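11R-lipoxygenase (Gersemia fruticosa, PDB 3VF1) probably catalyses the iron-dependent, calcium-regulated addition of molecular oxygen to polyunsaturated fatty acids. Local coordinates at residues R233-P238 / H620-M625; K275-F280 / I306-Y311; W500-Q505 / S664-I669. All coordinates share one frame; numbering follows the deposited sequence.

Interaction 1: R233-P238 / H620-M625; sequences RQLITP and HQAVTM
Leu-235, at the end of a 3-10 segment, and Val-623, on a helix, bring their backbones closest, with CA atoms 6.7 Å apart. Leu-235 is the one residue of 233-238 that touches the helix segment, and it spreads its two methyl branches over neighbouring residues of helix 619-632. CD1 of Leu-235 sits 3.6 Å from CB of Ala-622, while CD2 of Leu-235 meets CG2 of Val-623 at the same separation, 3.6 Å. The leucine stem stands beside its own backbone N, with CG anti to the carbonyl carbon (chi1 -60°), and this directs the fork at the helix. Val-623 does not point straight at the leucine: the two side chains cross at a slant, and CG2 alone does the touching, since CG1 is turned anti to the valine N (chi1 175°). CD1 of Leu-235 also lies 3.7 Å from the carbonyl O of Ala-622, a plain van der Waals approach to the helix backbone.

Farther round the helix, the carbonyl O of His-620 is gripped twice, by N of Thr-624 in the regular helical bond and by OG1 of Thr-624 at 3.1 Å, the two donors coming from opposite faces of the carbonyl plane. The same hydroxyl lies over one face of the His-620 ring, toward its rim; the ring also meets Phe-211 and, edge-to-face, Phe-220. Across the two segments the contact is apolar and buried, the end of a 3-10 segment in the connection between helices 208-213 and 247-250 packing on helix 619-632, within the largely helical catalytic domain of the lipoxygenase fold.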
loop_
_atom_site.group_PDB
_atom_site.type_symbol
_atom_site.label_atom_id
_atom_site.label_comp_id
_atom_site.label_asym_id
_atom_site.label_seq_id
_atom_site.Cartn_x
_atom_site.Cartn_y
_atom_site.Cartn_z
ATOM N N ARG A 233 -0.884 21.446 19.035
ATOM C CA ARG A 233 -0.908 20.302 19.943
ATOM C C ARG A 233 -2.315 20.036 20.479
ATOM O O ARG A 233 -2.573 18.980 21.058
ATOM C CB ARG A 233 0.059 20.530 21.108
ATOM C CG ARG A 233 1.520 20.599 20.694
ATOM C CD ARG A 233 2.355 21.373 21.705
ATOM N NE ARG A 233 2.791 20.552 22.834
ATOM C CZ ARG A 233 4.024 20.072 22.999
ATOM N NH1 ARG A 233 4.981 20.318 22.113
ATOM N NH2 ARG A 233 4.309 19.338 24.066
ATOM N N GLN A 234 -3.219 20.992 20.288
ATOM C CA GLN A 234 -4.600 20.839 20.730
ATOM C C GLN A 234 -5.320 19.750 19.943
ATOM O O GLN A 234 -6.306 19.183 20.414
ATOM C CB GLN A 234 -5.361 22.157 20.576
ATOM C CG GLN A 234 -4.884 23.271 21.490
ATOM C CD GLN A 234 -5.660 24.557 21.289
ATOM O OE1 GLN A 234 -6.728 24.561 20.676
ATOM N NE2 GLN A 234 -5.125 25.659 21.803
ATOM N N LEU A 235 -4.824 19.461 18.745
ATOM C CA LEU A 235 -5.468 18.493 17.866
ATOM C C LEU A 235 -5.228 17.058 18.324
ATOM O O LEU A 235 -5.896 16.133 17.861
ATOM C CB LEU A 235 -4.976 18.673 16.429
ATOM C CG LEU A 235 -5.250 20.047 15.817
ATOM C CD1 LEU A 235 -4.779 20.103 14.376
ATOM C CD2 LEU A 235 -6.729 20.387 15.911
ATOM N N ILE A 236 -4.276 16.872 19.235
ATOM C CA ILE A 236 -3.980 15.544 19.755
ATOM C C ILE A 236 -4.738 15.291 21.053
ATOM O O ILE A 236 -4.214 15.500 22.149
ATOM C CB ILE A 236 -2.476 15.347 19.990
ATOM C CG1 ILE A 236 -1.697 15.668 18.714
ATOM C CG2 ILE A 236 -2.193 13.920 20.445
ATOM C CD1 ILE A 236 -2.167 14.891 17.497
ATOM N N THR A 237 -5.981 14.843 20.911
ATOM C CA THR A 237 -6.830 14.521 22.045
ATOM C C THR A 237 -6.656 13.051 22.409
ATOM O O THR A 237 -5.974 12.312 21.700
ATOM C CB THR A 237 -8.305 14.775 21.703
ATOM O OG1 THR A 237 -8.709 13.891 20.647
ATOM C CG2 THR A 237 -8.510 16.216 21.263
ATOM N N PRO A 238 -7.267 12.620 23.524
ATOM C CA PRO A 238 -7.225 11.200 23.889
ATOM C C PRO A 238 -7.808 10.302 22.800
ATOM O O PRO A 238 -7.558 9.096 22.803
ATOM C CB PRO A 238 -8.082 11.142 25.156
ATOM C CG PRO A 238 -7.971 12.506 25.743
ATOM C CD PRO A 238 -7.907 13.437 24.571
ATOM N N HIS A 620 -10.149 24.807 11.047
ATOM C CA HIS A 620 -10.967 23.799 10.379
ATOM C C HIS A 620 -10.123 22.904 9.477
ATOM O O HIS A 620 -10.299 21.686 9.456
ATOM C CB HIS A 620 -12.070 24.458 9.553
ATOM C CG HIS A 620 -12.849 23.496 8.711
ATOM N ND1 HIS A 620 -13.912 22.770 9.200
ATOM C CD2 HIS A 620 -12.713 23.134 7.412
ATOM C CE1 HIS A 620 -14.403 22.006 8.240
ATOM N NE2 HIS A 620 -13.692 22.208 7.145
ATOM N N GLN A 621 -9.206 23.515 8.735
ATOM C CA GLN A 621 -8.364 22.784 7.793
ATOM C C GLN A 621 -7.451 21.803 8.519
ATOM O O GLN A 621 -7.250 20.675 8.064
ATOM C CB GLN A 621 -7.520 23.756 6.965
ATOM C CG GLN A 621 -8.317 24.599 5.982
ATOM C CD GLN A 621 -7.489 25.714 5.371
ATOM O OE1 GLN A 621 -6.494 26.149 5.952
ATOM N NE2 GLN A 621 -7.894 26.177 4.193
ATOM N N ALA A 622 -6.901 22.236 9.650
ATOM C CA ALA A 622 -5.966 21.415 10.409
ATOM C C ALA A 622 -6.664 20.197 11.006
ATOM O O ALA A 622 -6.108 19.099 11.020
ATOM C CB ALA A 622 -5.307 22.238 11.499
ATOM N N VAL A 623 -7.884 20.388 11.498
ATOM C CA VAL A 623 -8.658 19.283 12.052
ATOM C C VAL A 623 -9.005 18.284 10.953
ATOM O O VAL A 623 -8.984 17.072 11.171
ATOM C CB VAL A 623 -9.963 19.769 12.713
ATOM C CG1 VAL A 623 -10.800 18.584 13.174
ATOM C CG2 VAL A 623 -9.658 20.690 13.883
ATOM N N THR A 624 -9.326 18.800 9.770
ATOM C CA THR A 624 -9.664 17.949 8.636
ATOM C C THR A 624 -8.522 16.988 8.332
ATOM O O THR A 624 -8.750 15.812 8.051
ATOM C CB THR A 624 -9.978 18.776 7.375
ATOM O OG1 THR A 624 -11.212 19.481 7.556
ATOM C CG2 THR A 624 -10.092 17.872 6.151
ATOM N N MET A 625 -7.292 17.487 8.395
ATOM C CA MET A 625 -6.127 16.664 8.096
ATOM C C MET A 625 -5.947 15.569 9.141
ATOM O O MET A 625 -5.646 14.427 8.802
ATOM C CB MET A 625 -4.863 17.521 8.021
ATOM C CG MET A 625 -3.621 16.735 7.624
ATOM S SD MET A 625 -3.858 15.826 6.081
ATOM C CE MET A 625 -2.257 15.045 5.888
#

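Interaction 2: K275-F280 / I306-Y311; sequences KLPENF and IFITDY
The ring of Phe-280 is met at its edge, near its own plane, by CD1 of Ile-308, which lies 4.0 Å from CD2 of Phe-280. Phenylalanine and isoleucine run past one another in opposite directions, so the methyl lands on the rim carbon and not over the ring. Leu-333, on the neighbouring strand 333-338, also touches the phenylalanine. The pyrrolidine ring of Pro-277 turns its CD and CG toward the same methyl, CD 4.0 Å and CG 4.1 Å from CD1 of Ile-308. One terminal methyl therefore serves two rings. It can do so because Ile-308 is fully stretched, CG1 anti to the backbone N (chi1 -175°) and CD1 continuing outward (chi2 172°).

Pro-277 and Phe-280 are the ends of a type I beta turn, closed by the bond from N of Phe-280 to O of Pro-277 at 2.9 Å, and the turn sets their side chains together in front of the strand. Ile-308 belongs to strand 306-310, the second strand of a five-stranded antiparallel sheet in the lipoxygenase domain. It pairs through its backbone with Arg-271 of the edge strand 271-272, at one side of the sheet, and the chain leaving that strand folds back over the sheet to place the turn on the face from which Ile-308 projects. The backbones stay well apart there, the CA atoms of Pro-277 and Asp-310 being 9.5 Å from each other.

Polar links at the margin run through a third part of the chain. Gln-353 gives its backbone O to ND2 of Asn-279 and its side-chain NE2 to OD1 of Asp-310, joining turn and strand indirectly, while NE2 of Gln-350 binds O of Asn-279.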
loop_
_atom_site.group_PDB
_atom_site.type_symbol
_atom_site.label_atom_id
_atom_site.label_comp_id
_atom_site.label_asym_id
_atom_site.label_seq_id
_atom_site.Cartn_x
_atom_site.Cartn_y
_atom_site.Cartn_z
ATOM N N LYS A 275 26.790 17.843 -8.500
ATOM C CA LYS A 275 26.868 19.166 -9.106
ATOM C C LYS A 275 25.518 19.865 -9.039
ATOM O O LYS A 275 24.493 19.290 -9.406
ATOM C CB LYS A 275 27.322 19.072 -10.563
ATOM C CG LYS A 275 27.547 20.430 -11.204
ATOM C CD LYS A 275 27.668 20.341 -12.711
ATOM C CE LYS A 275 27.889 21.717 -13.320
ATOM N NZ LYS A 275 27.775 21.697 -14.803
ATOM N N LEU A 276 25.529 21.112 -8.579
ATOM C CA LEU A 276 24.306 21.895 -8.451
ATOM C C LEU A 276 23.631 22.103 -9.799
ATOM O O LEU A 276 24.305 22.298 -10.809
ATOM C CB LEU A 276 24.616 23.262 -7.843
ATOM C CG LEU A 276 25.097 23.274 -6.397
ATOM C CD1 LEU A 276 25.537 24.677 -6.013
ATOM C CD2 LEU A 276 24.001 22.776 -5.468
ATOM N N PRO A 277 22.291 22.061 -9.819
ATOM C CA PRO A 277 21.566 22.494 -11.018
ATOM C C PRO A 277 21.896 23.948 -11.331
ATOM O O PRO A 277 22.072 24.741 -10.405
ATOM C CB PRO A 277 20.096 22.355 -10.612
ATOM C CG PRO A 277 20.093 21.360 -9.505
ATOM C CD PRO A 277 21.388 21.545 -8.777
ATOM N N GLU A 278 21.979 24.293 -12.610
ATOM C CA GLU A 278 22.324 25.654 -13.009
ATOM C C GLU A 278 21.337 26.679 -12.446
ATOM O O GLU A 278 21.687 27.842 -12.249
ATOM C CB GLU A 278 22.380 25.765 -14.532
ATOM C CG GLU A 278 21.060 25.479 -15.232
ATOM C CD GLU A 278 21.197 25.468 -16.743
ATOM O OE1 GLU A 278 20.175 25.274 -17.434
ATOM O OE2 GLU A 278 22.331 25.651 -17.238
ATOM N N ASN A 279 20.110 26.240 -12.184
ATOM C CA ASN A 279 19.072 27.127 -11.669
ATOM C C ASN A 279 19.018 27.164 -10.140
ATOM O O ASN A 279 18.041 27.635 -9.559
ATOM C CB ASN A 279 17.703 26.720 -12.221
ATOM C CG ASN A 279 17.339 25.288 -11.883
ATOM O OD1 ASN A 279 18.168 24.385 -11.990
ATOM N ND2 ASN A 279 16.097 25.074 -11.464
ATOM N N PHE A 280 20.070 26.666 -9.495
ATOM C CA PHE A 280 20.148 26.660 -8.039
ATOM C C PHE A 280 21.527 27.166 -7.625
ATOM O O PHE A 280 22.342 26.408 -7.101
ATOM C CB PHE A 280 19.921 25.242 -7.511
ATOM C CG PHE A 280 19.642 25.166 -6.030
ATOM C CD1 PHE A 280 19.298 26.291 -5.300
ATOM C CD2 PHE A 280 19.730 23.951 -5.367
ATOM C CE1 PHE A 280 19.043 26.203 -3.942
ATOM C CE2 PHE A 280 19.479 23.861 -4.013
ATOM C CZ PHE A 280 19.134 24.987 -3.301
ATOM N N ILE A 306 27.011 16.176 -0.014
ATOM C CA ILE A 306 25.940 17.102 -0.370
ATOM C C ILE A 306 24.781 16.369 -1.033
ATOM O O ILE A 306 24.965 15.681 -2.034
ATOM C CB ILE A 306 26.446 18.195 -1.326
ATOM C CG1 ILE A 306 27.535 19.034 -0.650
ATOM C CG2 ILE A 306 25.295 19.083 -1.777
ATOM C CD1 ILE A 306 27.024 19.932 0.457
ATOM N N PHE A 307 23.589 16.530 -0.470
ATOM C CA PHE A 307 22.389 15.903 -1.007
ATOM C C PHE A 307 21.344 16.965 -1.317
ATOM O O PHE A 307 21.410 18.076 -0.796
ATOM C CB PHE A 307 21.842 14.880 -0.013
ATOM C CG PHE A 307 22.806 13.770 0.295
ATOM C CD1 PHE A 307 23.905 13.997 1.107
ATOM C CD2 PHE A 307 22.619 12.503 -0.232
ATOM C CE1 PHE A 307 24.798 12.981 1.387
ATOM C CE2 PHE A 307 23.508 11.485 0.048
ATOM C CZ PHE A 307 24.598 11.725 0.858
ATOM N N ILE A 308 20.380 16.621 -2.166
ATOM C CA ILE A 308 19.416 17.598 -2.655
ATOM C C ILE A 308 18.014 17.014 -2.796
ATOM O O ILE A 308 17.849 15.839 -3.113
ATOM C CB ILE A 308 19.858 18.150 -4.024
ATOM C CG1 ILE A 308 18.912 19.258 -4.494
ATOM C CG2 ILE A 308 19.919 17.031 -5.052
ATOM C CD1 ILE A 308 19.395 19.983 -5.737
ATOM N N THR A 309 17.008 17.850 -2.557
ATOM C CA THR A 309 15.616 17.484 -2.793
ATOM C C THR A 309 14.993 18.470 -3.777
ATOM O O THR A 309 14.654 19.594 -3.407
ATOM C CB THR A 309 14.788 17.492 -1.491
ATOM O OG1 THR A 309 14.840 18.791 -0.890
ATOM C CG2 THR A 309 15.316 16.461 -0.505
ATOM N N ASP A 310 14.848 18.042 -5.028
ATOM C CA ASP A 310 14.337 18.906 -6.086
ATOM C C ASP A 310 12.886 18.566 -6.410
ATOM O O ASP A 310 12.584 17.454 -6.842
ATOM C CB ASP A 310 15.199 18.751 -7.342
ATOM C CG ASP A 310 14.782 19.691 -8.460
ATOM O OD1 ASP A 310 13.659 20.236 -8.400
ATOM O OD2 ASP A 310 15.577 19.880 -9.406
ATOM N N TYR A 311 11.994 19.533 -6.211
ATOM C CA TYR A 311 10.570 19.327 -6.458
ATOM C C TYR A 311 10.115 20.003 -7.749
ATOM O O TYR A 311 9.048 20.613 -7.811
ATOM C CB TYR A 311 9.758 19.830 -5.265
ATOM C CG TYR A 311 10.054 19.049 -4.008
ATOM C CD1 TYR A 311 11.128 19.386 -3.195
ATOM C CD2 TYR A 311 9.277 17.956 -3.649
ATOM C CE1 TYR A 311 11.410 18.664 -2.055
ATOM C CE2 TYR A 311 9.552 17.231 -2.511
ATOM C CZ TYR A 311 10.620 17.587 -1.718
ATOM O OH TYR A 311 10.895 16.862 -0.584
#

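Interaction 3: W500-Q505 / S664-I669; sequences WNVIHQ and SNLANI
Val-502 presses its branched end between Asn-665, Leu-666 and Ile-669, where the helical segments 500-505 and 664-669 run nearly antiparallel (174°), their axes 10.2 Å apart at closest approach. With CG1 roughly anti to the backbone N (chi1 150°), its methyls divide the work: CG1 of Val-502 lies 3.7 Å from CD2 of Leu-666, and CG2 meets CD1 of Ile-669 at 3.5 Å. Ile-669 reaches across tip to tip, its CG1 beside the backbone N (chi1 -71°) and its chain extended to CD1, whereas Leu-666 crosses the valine at a slant. Asn-665 offers its CB, 3.7 Å from CG2 of Val-502, and swings its amide aside to a water that accepts from ND2 of Asn-665 at 2.7 Å and donates to O of Val-502 at 3.1 Å.

With an alanine here the two methyls are lost, which would probably open a gap facing Leu-666 and Ile-669 and leave CD1 of Ile-669 without its nearest partner across the contact.

On another side of helix 491-514, Trp-500 packs against helix 557-579, which carries the iron ligands His-575 and Asn-579. Methyl-to-methyl packing thus holds segments 500-505 and 664-669 together, and the water-bridged amide of Asn-665 is the one polar link between them.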
loop_
_atom_site.group_PDB
_atom_site.type_symbol
_atom_site.label_atom_id
_atom_site.label_comp_id
_atom_site.label_asym_id
_atom_site.label_seq_id
_atom_site.Cartn_x
_atom_site.Cartn_y
_atom_site.Cartn_z
ATOM N N TRP A 500 13.255 -6.561 1.898
ATOM C CA TRP A 500 13.301 -6.841 0.469
ATOM C C TRP A 500 14.009 -8.166 0.202
ATOM O O TRP A 500 13.504 -9.012 -0.532
ATOM C CB TRP A 500 14.020 -5.712 -0.268
ATOM C CG TRP A 500 14.221 -5.990 -1.722
ATOM C CD1 TRP A 500 15.262 -6.662 -2.291
ATOM C CD2 TRP A 500 13.357 -5.605 -2.796
ATOM N NE1 TRP A 500 15.101 -6.720 -3.654
ATOM C CE2 TRP A 500 13.939 -6.076 -3.990
ATOM C CE3 TRP A 500 12.149 -4.907 -2.865
ATOM C CZ2 TRP A 500 13.353 -5.872 -5.237
ATOM C CZ3 TRP A 500 11.569 -4.705 -4.104
ATOM C CH2 TRP A 500 12.172 -5.185 -5.273
ATOM N N ASN A 501 15.180 -8.339 0.806
ATOM C CA ASN A 501 15.975 -9.545 0.608
ATOM C C ASN A 501 15.321 -10.781 1.220
ATOM O O ASN A 501 15.461 -11.885 0.699
ATOM C CB ASN A 501 17.378 -9.353 1.188
ATOM C CG ASN A 501 18.240 -8.442 0.333
ATOM O OD1 ASN A 501 18.186 -8.492 -0.896
ATOM N ND2 ASN A 501 19.041 -7.604 0.981
ATOM N N VAL A 502 14.610 -10.593 2.326
ATOM C CA VAL A 502 13.913 -11.697 2.978
ATOM C C VAL A 502 12.674 -12.101 2.188
ATOM O O VAL A 502 12.345 -13.284 2.102
ATOM C CB VAL A 502 13.520 -11.343 4.429
ATOM C CG1 VAL A 502 12.250 -12.067 4.838
ATOM C CG2 VAL A 502 14.661 -11.673 5.378
ATOM N N ILE A 503 11.995 -11.119 1.606
ATOM C CA ILE A 503 10.825 -11.386 0.779
ATOM C C ILE A 503 11.244 -11.996 -0.555
ATOM O O ILE A 503 10.552 -12.855 -1.098
ATOM C CB ILE A 503 10.013 -10.106 0.513
ATOM C CG1 ILE A 503 9.304 -9.658 1.791
ATOM C CG2 ILE A 503 8.988 -10.345 -0.589
ATOM C CD1 ILE A 503 8.653 -8.294 1.686
ATOM N N HIS A 504 12.377 -11.548 -1.082
ATOM C CA HIS A 504 12.888 -12.088 -2.336
ATOM C C HIS A 504 13.231 -13.560 -2.166
ATOM O O HIS A 504 13.009 -14.366 -3.065
ATOM C CB HIS A 504 14.126 -11.320 -2.796
ATOM C CG HIS A 504 14.660 -11.781 -4.115
ATOM N ND1 HIS A 504 15.576 -12.805 -4.231
ATOM C CD2 HIS A 504 14.401 -11.364 -5.377
ATOM C CE1 HIS A 504 15.861 -12.996 -5.506
ATOM N NE2 HIS A 504 15.162 -12.134 -6.222
ATOM N N GLN A 505 13.776 -13.905 -1.003
ATOM C CA GLN A 505 14.127 -15.286 -0.706
ATOM C C GLN A 505 12.873 -16.151 -0.634
ATOM O O GLN A 505 12.844 -17.263 -1.160
ATOM C CB GLN A 505 14.896 -15.370 0.613
ATOM C CG GLN A 505 15.430 -16.755 0.923
ATOM C CD GLN A 505 16.407 -17.241 -0.127
ATOM O OE1 GLN A 505 17.376 -16.555 -0.450
ATOM N NE2 GLN A 505 16.150 -18.423 -0.676
ATOM N N SER A 664 10.588 -17.046 10.190
ATOM C CA SER A 664 11.783 -17.119 11.022
ATOM C C SER A 664 12.758 -16.005 10.651
ATOM O O SER A 664 13.413 -15.426 11.518
ATOM C CB SER A 664 12.463 -18.479 10.872
ATOM O OG SER A 664 13.613 -18.569 11.699
ATOM N N ASN A 665 12.850 -15.707 9.360
ATOM C CA ASN A 665 13.708 -14.629 8.891
ATOM C C ASN A 665 13.167 -13.269 9.314
ATOM O O ASN A 665 13.932 -12.345 9.588
ATOM C CB ASN A 665 13.858 -14.682 7.371
ATOM C CG ASN A 665 14.727 -15.834 6.910
ATOM O OD1 ASN A 665 15.528 -16.366 7.678
ATOM N ND2 ASN A 665 14.579 -16.220 5.649
ATOM N N LEU A 666 11.843 -13.152 9.363
ATOM C CA LEU A 666 11.198 -11.925 9.809
ATOM C C LEU A 666 11.435 -11.712 11.297
ATOM O O LEU A 666 11.700 -10.596 11.741
ATOM C CB LEU A 666 9.697 -11.974 9.523
ATOM C CG LEU A 666 9.299 -11.980 8.047
ATOM C CD1 LEU A 666 7.784 -12.049 7.907
ATOM C CD2 LEU A 666 9.848 -10.756 7.334
ATOM N N ALA A 667 11.339 -12.792 12.065
ATOM C CA ALA A 667 11.558 -12.731 13.502
ATOM C C ALA A 667 12.965 -12.228 13.808
ATOM O O ALA A 667 13.189 -11.563 14.819
ATOM C CB ALA A 667 11.335 -14.100 14.129
ATOM N N ASN A 668 13.911 -12.546 12.928
ATOM C CA ASN A 668 15.292 -12.109 13.105
ATOM C C ASN A 668 15.455 -10.633 12.759
ATOM O O ASN A 668 16.250 -9.926 13.379
ATOM C CB ASN A 668 16.238 -12.961 12.258
ATOM C CG ASN A 668 16.291 -14.409 12.720
ATOM O OD1 ASN A 668 15.999 -14.715 13.878
ATOM N ND2 ASN A 668 16.666 -15.308 11.813
ATOM N N ILE A 669 14.699 -10.172 11.769
ATOM C CA ILE A 669 14.704 -8.763 11.400
ATOM C C ILE A 669 14.093 -7.931 12.522
ATOM O O ILE A 669 14.615 -6.876 12.882
ATOM C CB ILE A 669 13.927 -8.520 10.098
ATOM C CG1 ILE A 669 14.713 -9.078 8.910
ATOM C CG2 ILE A 669 13.662 -7.032 9.900
ATOM C CD1 ILE A 669 13.988 -8.976 7.586
HETATM O O HOH W 1 12.557 -15.755 3.916
#

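The three contacts lie far apart within the lipoxygenase domain, their centres 35 to 38 Å from one another, and none touches another; the closest approach, between interactions 1 and 2, is about 15 Å between nearest atoms. Along the chain, interaction 2 is nested inside the long loop closed by interaction 1 and is complete before interaction 3 opens. Interactions 1 and 3 interlace, their second segments lying on the consecutive helices 619-632 and 653-676. Interaction 2 joins parts of the chain near in sequence, at the five-stranded sheet; the other two draw the C-terminal helices back onto earlier parts, so that parts of one domain far apart in sequence lie side by side, away from the iron site.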